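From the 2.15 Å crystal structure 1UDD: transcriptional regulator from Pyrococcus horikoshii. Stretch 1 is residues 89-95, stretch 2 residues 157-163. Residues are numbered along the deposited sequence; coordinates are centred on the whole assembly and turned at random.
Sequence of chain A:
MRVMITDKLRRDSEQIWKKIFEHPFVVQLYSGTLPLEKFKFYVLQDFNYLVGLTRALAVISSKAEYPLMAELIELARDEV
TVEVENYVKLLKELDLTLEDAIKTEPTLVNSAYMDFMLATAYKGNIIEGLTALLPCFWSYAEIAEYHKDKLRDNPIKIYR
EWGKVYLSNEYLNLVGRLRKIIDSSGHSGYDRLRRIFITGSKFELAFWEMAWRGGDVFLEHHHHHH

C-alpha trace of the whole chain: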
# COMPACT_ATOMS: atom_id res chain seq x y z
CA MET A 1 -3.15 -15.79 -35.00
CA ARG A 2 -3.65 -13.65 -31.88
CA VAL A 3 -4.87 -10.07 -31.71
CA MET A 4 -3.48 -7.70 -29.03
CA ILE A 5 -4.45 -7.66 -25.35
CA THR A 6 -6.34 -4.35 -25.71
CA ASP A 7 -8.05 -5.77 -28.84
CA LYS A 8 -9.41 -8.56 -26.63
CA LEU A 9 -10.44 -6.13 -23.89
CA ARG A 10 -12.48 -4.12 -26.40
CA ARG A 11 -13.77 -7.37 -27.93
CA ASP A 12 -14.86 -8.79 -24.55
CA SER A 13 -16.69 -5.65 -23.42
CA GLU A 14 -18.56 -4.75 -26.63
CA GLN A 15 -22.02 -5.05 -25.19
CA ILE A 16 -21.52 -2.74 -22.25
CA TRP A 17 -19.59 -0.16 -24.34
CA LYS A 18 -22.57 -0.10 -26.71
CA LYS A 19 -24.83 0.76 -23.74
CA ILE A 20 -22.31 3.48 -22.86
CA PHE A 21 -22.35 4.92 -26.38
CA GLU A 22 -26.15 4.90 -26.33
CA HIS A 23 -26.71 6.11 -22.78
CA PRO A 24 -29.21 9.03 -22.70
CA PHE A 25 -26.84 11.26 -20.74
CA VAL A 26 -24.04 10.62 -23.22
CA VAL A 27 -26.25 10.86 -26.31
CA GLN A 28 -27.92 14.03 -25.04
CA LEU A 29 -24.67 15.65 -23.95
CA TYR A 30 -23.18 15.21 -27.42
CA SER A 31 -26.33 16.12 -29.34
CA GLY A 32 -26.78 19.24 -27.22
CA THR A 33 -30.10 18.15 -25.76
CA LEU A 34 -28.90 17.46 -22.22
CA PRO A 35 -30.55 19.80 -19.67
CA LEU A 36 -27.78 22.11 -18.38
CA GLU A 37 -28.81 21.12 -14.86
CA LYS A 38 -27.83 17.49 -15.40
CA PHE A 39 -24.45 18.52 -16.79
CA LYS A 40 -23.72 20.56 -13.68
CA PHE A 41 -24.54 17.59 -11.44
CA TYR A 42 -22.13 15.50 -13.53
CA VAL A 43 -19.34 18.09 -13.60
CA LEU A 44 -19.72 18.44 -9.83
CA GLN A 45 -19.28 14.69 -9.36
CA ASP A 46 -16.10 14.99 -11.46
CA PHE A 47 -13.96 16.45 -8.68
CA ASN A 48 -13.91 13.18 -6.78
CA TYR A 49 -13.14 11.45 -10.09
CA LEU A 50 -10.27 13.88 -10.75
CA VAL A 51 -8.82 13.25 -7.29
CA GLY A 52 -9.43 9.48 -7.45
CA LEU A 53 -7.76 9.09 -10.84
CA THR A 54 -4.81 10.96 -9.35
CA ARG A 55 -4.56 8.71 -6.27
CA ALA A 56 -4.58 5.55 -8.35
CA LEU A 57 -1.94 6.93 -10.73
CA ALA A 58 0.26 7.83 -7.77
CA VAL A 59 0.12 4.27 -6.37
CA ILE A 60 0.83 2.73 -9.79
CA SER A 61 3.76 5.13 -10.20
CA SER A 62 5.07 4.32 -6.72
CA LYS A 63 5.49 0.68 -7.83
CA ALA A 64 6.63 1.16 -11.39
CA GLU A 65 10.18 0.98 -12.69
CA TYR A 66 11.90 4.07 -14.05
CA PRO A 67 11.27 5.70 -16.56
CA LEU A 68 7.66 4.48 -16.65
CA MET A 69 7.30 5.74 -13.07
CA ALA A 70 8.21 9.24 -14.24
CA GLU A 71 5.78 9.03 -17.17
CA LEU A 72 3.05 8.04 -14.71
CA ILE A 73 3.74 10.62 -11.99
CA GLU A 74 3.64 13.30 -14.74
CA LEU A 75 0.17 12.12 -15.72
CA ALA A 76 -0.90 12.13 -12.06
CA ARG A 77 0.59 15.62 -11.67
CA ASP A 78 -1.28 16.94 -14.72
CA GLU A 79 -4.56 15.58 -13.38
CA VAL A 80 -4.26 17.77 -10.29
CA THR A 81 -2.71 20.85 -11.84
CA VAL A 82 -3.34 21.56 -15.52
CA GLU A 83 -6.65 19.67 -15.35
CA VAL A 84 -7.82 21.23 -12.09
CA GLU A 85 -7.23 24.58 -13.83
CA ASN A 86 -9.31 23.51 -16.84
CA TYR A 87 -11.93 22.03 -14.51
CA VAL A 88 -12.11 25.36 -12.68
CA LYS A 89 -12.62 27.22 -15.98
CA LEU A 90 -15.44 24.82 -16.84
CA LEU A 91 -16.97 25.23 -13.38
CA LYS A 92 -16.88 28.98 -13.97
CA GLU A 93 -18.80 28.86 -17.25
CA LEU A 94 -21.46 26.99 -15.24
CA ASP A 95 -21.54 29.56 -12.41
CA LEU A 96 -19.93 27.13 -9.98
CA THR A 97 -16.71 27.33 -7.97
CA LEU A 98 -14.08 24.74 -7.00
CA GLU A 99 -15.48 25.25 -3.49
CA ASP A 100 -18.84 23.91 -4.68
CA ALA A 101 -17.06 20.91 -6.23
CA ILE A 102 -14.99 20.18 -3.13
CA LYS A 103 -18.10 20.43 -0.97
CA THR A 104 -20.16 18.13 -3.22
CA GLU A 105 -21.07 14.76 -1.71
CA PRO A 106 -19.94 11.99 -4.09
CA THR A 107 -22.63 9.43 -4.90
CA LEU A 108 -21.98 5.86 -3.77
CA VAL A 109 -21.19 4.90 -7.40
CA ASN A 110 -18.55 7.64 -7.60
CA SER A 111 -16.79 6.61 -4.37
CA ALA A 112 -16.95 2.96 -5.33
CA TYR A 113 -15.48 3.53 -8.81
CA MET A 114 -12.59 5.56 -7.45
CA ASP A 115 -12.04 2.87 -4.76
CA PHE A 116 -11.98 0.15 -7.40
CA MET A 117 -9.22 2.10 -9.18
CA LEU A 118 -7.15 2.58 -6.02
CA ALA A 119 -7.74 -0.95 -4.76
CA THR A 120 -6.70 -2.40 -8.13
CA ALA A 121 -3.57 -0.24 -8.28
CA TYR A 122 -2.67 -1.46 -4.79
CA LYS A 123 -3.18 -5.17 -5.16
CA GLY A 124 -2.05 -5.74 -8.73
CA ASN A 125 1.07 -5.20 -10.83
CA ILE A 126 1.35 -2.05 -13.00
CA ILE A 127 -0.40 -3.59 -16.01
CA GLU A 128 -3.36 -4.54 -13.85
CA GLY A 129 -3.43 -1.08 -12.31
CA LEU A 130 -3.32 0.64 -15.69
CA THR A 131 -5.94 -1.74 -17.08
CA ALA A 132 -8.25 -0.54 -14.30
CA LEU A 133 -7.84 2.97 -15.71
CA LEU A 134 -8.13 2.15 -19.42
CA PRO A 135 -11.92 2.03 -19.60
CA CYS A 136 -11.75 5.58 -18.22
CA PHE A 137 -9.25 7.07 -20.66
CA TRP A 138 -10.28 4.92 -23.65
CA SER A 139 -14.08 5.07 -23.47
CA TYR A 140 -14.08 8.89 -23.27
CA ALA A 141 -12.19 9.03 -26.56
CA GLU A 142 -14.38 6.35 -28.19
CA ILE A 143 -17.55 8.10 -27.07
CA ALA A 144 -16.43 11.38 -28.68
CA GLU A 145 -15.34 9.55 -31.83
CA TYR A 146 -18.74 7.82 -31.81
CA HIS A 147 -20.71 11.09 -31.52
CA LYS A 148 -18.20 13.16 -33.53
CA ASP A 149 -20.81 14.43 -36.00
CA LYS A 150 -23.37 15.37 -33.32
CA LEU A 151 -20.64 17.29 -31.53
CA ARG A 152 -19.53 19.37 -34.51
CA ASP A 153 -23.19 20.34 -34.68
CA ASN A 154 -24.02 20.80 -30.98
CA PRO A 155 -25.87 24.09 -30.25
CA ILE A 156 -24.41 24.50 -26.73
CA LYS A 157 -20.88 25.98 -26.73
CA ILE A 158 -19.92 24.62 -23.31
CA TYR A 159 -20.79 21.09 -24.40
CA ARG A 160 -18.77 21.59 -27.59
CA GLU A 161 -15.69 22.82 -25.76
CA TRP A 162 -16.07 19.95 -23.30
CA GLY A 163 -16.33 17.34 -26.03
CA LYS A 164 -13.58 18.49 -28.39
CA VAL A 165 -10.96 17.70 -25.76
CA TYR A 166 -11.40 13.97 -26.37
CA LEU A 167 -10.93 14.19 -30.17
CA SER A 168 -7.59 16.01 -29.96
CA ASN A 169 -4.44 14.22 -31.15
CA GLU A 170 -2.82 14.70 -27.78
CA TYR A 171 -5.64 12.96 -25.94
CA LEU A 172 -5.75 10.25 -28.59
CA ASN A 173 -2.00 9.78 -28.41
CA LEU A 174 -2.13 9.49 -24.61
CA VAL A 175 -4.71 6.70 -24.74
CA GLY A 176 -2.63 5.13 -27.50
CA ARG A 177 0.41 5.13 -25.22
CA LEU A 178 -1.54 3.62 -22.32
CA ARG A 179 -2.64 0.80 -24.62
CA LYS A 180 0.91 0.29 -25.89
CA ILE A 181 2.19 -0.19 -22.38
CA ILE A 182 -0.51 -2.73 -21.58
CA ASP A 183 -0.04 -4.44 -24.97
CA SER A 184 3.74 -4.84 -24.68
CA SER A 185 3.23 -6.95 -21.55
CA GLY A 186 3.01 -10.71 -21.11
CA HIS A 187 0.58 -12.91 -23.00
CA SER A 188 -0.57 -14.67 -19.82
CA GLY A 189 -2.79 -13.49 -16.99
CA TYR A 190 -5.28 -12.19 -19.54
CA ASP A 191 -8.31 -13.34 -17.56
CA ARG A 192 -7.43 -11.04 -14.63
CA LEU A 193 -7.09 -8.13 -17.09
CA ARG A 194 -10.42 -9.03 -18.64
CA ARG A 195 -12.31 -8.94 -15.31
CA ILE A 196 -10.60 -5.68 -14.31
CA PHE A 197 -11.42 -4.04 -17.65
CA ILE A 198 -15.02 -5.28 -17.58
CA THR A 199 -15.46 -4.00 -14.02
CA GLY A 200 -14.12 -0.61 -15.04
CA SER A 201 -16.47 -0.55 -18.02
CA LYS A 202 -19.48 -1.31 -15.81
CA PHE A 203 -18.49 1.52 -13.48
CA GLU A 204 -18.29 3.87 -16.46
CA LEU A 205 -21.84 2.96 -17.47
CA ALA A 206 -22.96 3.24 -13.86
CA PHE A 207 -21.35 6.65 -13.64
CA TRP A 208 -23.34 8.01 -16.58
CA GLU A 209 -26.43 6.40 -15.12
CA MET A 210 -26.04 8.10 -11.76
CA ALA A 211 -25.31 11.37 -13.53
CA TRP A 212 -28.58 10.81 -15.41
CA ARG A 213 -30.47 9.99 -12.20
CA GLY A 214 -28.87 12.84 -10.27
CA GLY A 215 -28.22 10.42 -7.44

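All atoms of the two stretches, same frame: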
# COMPACT_ATOMS: atom_id res chain seq x y z
N LYS A 89 -12.11 26.38 -14.90
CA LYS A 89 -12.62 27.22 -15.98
C LYS A 89 -13.99 26.73 -16.42
O LYS A 89 -14.88 27.54 -16.73
CB LYS A 89 -11.67 27.23 -17.18
CG LYS A 89 -10.35 27.94 -16.91
CD LYS A 89 -9.53 28.14 -18.17
CE LYS A 89 -8.17 28.75 -17.84
NZ LYS A 89 -7.27 28.90 -19.04
N LEU A 90 -14.17 25.41 -16.46
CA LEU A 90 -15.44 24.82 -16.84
C LEU A 90 -16.47 25.14 -15.76
O LEU A 90 -17.60 25.54 -16.07
CB LEU A 90 -15.31 23.30 -16.99
CG LEU A 90 -16.59 22.48 -17.12
CD1 LEU A 90 -17.45 22.99 -18.29
CD2 LEU A 90 -16.23 21.00 -17.31
N LEU A 91 -16.08 24.94 -14.51
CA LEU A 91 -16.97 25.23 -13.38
C LEU A 91 -17.46 26.68 -13.45
O LEU A 91 -18.62 26.97 -13.14
CB LEU A 91 -16.24 25.03 -12.06
CG LEU A 91 -15.91 23.60 -11.65
CD1 LEU A 91 -14.94 23.64 -10.48
CD2 LEU A 91 -17.19 22.84 -11.29
N LYS A 92 -16.56 27.57 -13.86
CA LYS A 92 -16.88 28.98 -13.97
C LYS A 92 -18.00 29.21 -14.98
O LYS A 92 -19.03 29.81 -14.66
CB LYS A 92 -15.64 29.79 -14.35
CG LYS A 92 -15.89 31.30 -14.39
CD LYS A 92 -14.60 32.12 -14.39
CE LYS A 92 -14.88 33.60 -14.14
NZ LYS A 92 -13.64 34.44 -14.09
N GLU A 93 -17.80 28.72 -16.21
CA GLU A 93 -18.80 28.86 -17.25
C GLU A 93 -20.18 28.42 -16.75
O GLU A 93 -21.20 28.90 -17.23
CB GLU A 93 -18.43 28.02 -18.48
CG GLU A 93 -17.08 28.32 -19.08
CD GLU A 93 -16.74 27.38 -20.22
OE1 GLU A 93 -16.90 26.15 -20.05
OE2 GLU A 93 -16.31 27.87 -21.29
N LEU A 94 -20.20 27.50 -15.79
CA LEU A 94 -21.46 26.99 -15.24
C LEU A 94 -21.89 27.70 -13.95
O LEU A 94 -22.81 27.24 -13.27
CB LEU A 94 -21.36 25.48 -14.98
CG LEU A 94 -21.15 24.52 -16.16
CD1 LEU A 94 -20.79 23.12 -15.63
CD2 LEU A 94 -22.39 24.46 -17.02
N ASP A 95 -21.23 28.81 -13.63
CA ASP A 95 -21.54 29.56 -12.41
C ASP A 95 -21.38 28.69 -11.18
O ASP A 95 -22.26 28.64 -10.32
CB ASP A 95 -22.96 30.11 -12.44
CG ASP A 95 -23.16 31.14 -13.53
OD1 ASP A 95 -22.39 32.13 -13.55
OD2 ASP A 95 -24.09 30.97 -14.35
N LYS A 157 -22.33 25.77 -26.73
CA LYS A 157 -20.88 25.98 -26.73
C LYS A 157 -20.09 25.27 -25.64
O LYS A 157 -19.01 24.75 -25.90
CB LYS A 157 -20.55 27.48 -26.67
CG LYS A 157 -19.05 27.78 -26.71
CD LYS A 157 -18.78 29.24 -27.04
CE LYS A 157 -17.30 29.48 -27.35
NZ LYS A 157 -17.03 30.80 -28.00
N ILE A 158 -20.62 25.27 -24.42
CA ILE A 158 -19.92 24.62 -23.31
C ILE A 158 -19.77 23.13 -23.59
O ILE A 158 -18.70 22.55 -23.36
CB ILE A 158 -20.67 24.83 -21.97
CG1 ILE A 158 -20.55 26.30 -21.54
CG2 ILE A 158 -20.09 23.93 -20.89
CD1 ILE A 158 -21.18 26.59 -20.21
N TYR A 159 -20.84 22.50 -24.08
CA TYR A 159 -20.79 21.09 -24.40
C TYR A 159 -19.77 20.85 -25.51
O TYR A 159 -19.05 19.85 -25.49
CB TYR A 159 -22.15 20.58 -24.86
CG TYR A 159 -23.21 20.57 -23.79
CD1 TYR A 159 -22.90 20.88 -22.47
CD2 TYR A 159 -24.53 20.25 -24.09
CE1 TYR A 159 -23.88 20.87 -21.48
CE2 TYR A 159 -25.51 20.24 -23.11
CZ TYR A 159 -25.19 20.56 -21.81
OH TYR A 159 -26.17 20.59 -20.85
N ARG A 160 -19.71 21.75 -26.48
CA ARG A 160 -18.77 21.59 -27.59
C ARG A 160 -17.34 21.67 -27.10
O ARG A 160 -16.50 20.85 -27.48
CB ARG A 160 -18.98 22.64 -28.67
CG ARG A 160 -20.25 22.49 -29.49
CD ARG A 160 -20.11 23.20 -30.83
NE ARG A 160 -19.74 24.60 -30.67
CZ ARG A 160 -20.60 25.57 -30.35
NH1 ARG A 160 -21.88 25.29 -30.15
NH2 ARG A 160 -20.16 26.81 -30.21
N GLU A 161 -17.04 22.67 -26.28
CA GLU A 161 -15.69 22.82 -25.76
C GLU A 161 -15.35 21.54 -25.01
O GLU A 161 -14.32 20.91 -25.26
CB GLU A 161 -15.62 24.01 -24.80
CG GLU A 161 -16.25 25.30 -25.33
CD GLU A 161 -16.07 26.48 -24.38
OE1 GLU A 161 -14.95 27.04 -24.33
OE2 GLU A 161 -17.04 26.83 -23.67
N TRP A 162 -16.24 21.15 -24.10
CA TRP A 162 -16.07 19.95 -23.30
C TRP A 162 -15.74 18.72 -24.15
O TRP A 162 -14.78 18.01 -23.87
CB TRP A 162 -17.34 19.68 -22.49
CG TRP A 162 -17.23 18.47 -21.63
CD1 TRP A 162 -16.69 18.40 -20.37
CD2 TRP A 162 -17.62 17.14 -21.97
NE1 TRP A 162 -16.72 17.10 -19.92
CE2 TRP A 162 -17.29 16.30 -20.88
CE3 TRP A 162 -18.22 16.56 -23.11
CZ2 TRP A 162 -17.53 14.92 -20.88
CZ3 TRP A 162 -18.46 15.18 -23.11
CH2 TRP A 162 -18.12 14.38 -22.00
N GLY A 163 -16.53 18.50 -25.19
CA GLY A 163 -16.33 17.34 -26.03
C GLY A 163 -15.08 17.30 -26.89
O GLY A 163 -14.41 16.27 -26.97

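How do the two backbones lie against each other? Stretch 2 is helical throughout; stretch 1 is helical up to Glu93, and Leu94, just past the helix, also takes part in the contact. The helices run nearly antiparallel, at 167° between their N-to-C directions. Their axes come no nearer than 11.3 Å, a wide spacing that leaves side chains to bridge the gap. The backbones come nearest where Glu93 CA lies 7.5 Å from Ile158 CA. Leu94 is the first residue to leave helical geometry, although Leu94 N still bonds to Leu90 O at 3.3 Å.

Which bump fills which hollow? Ile158 is the main projection, its CA-to-CB bond pointing toward the first stretch, and it settles among Leu90, Glu93 and Leu94. Its chi1 m, chi2 t rotamer carries Ile158 CD1 to 3.5 Å from Glu93 CB and 4.0 Å from Leu94 CD2, while its other branch places Ile158 CG2 3.8 Å from Leu90 CD1. The aliphatic base of Glu93 thus helps line an otherwise leucine-built pocket.

What does Leu90 do besides meeting Ile158? Its CA-to-CB bond points sideways, but the end of the side chain comes nearer to the second helix, and its fork reaches two residues one turn apart. While Leu90 CD1 meets Ile158, Leu90 CD2 lies 4.0 Å from Trp162 CD1, at the edge of the indole and near its plane. These apolar contacts are held by close packing and the exclusion of water.

How do two acidic side chains meet beside this apolar patch? The CA-to-CB bonds of Glu93 and Glu161 both point toward the opposing stretch, and their carboxylates converge, with Glu93 OE2 only 2.7 Å from Glu161 OE2. Two negative charges would repel at such a distance, so one acid group probably holds a proton, though the coordinates leave this open.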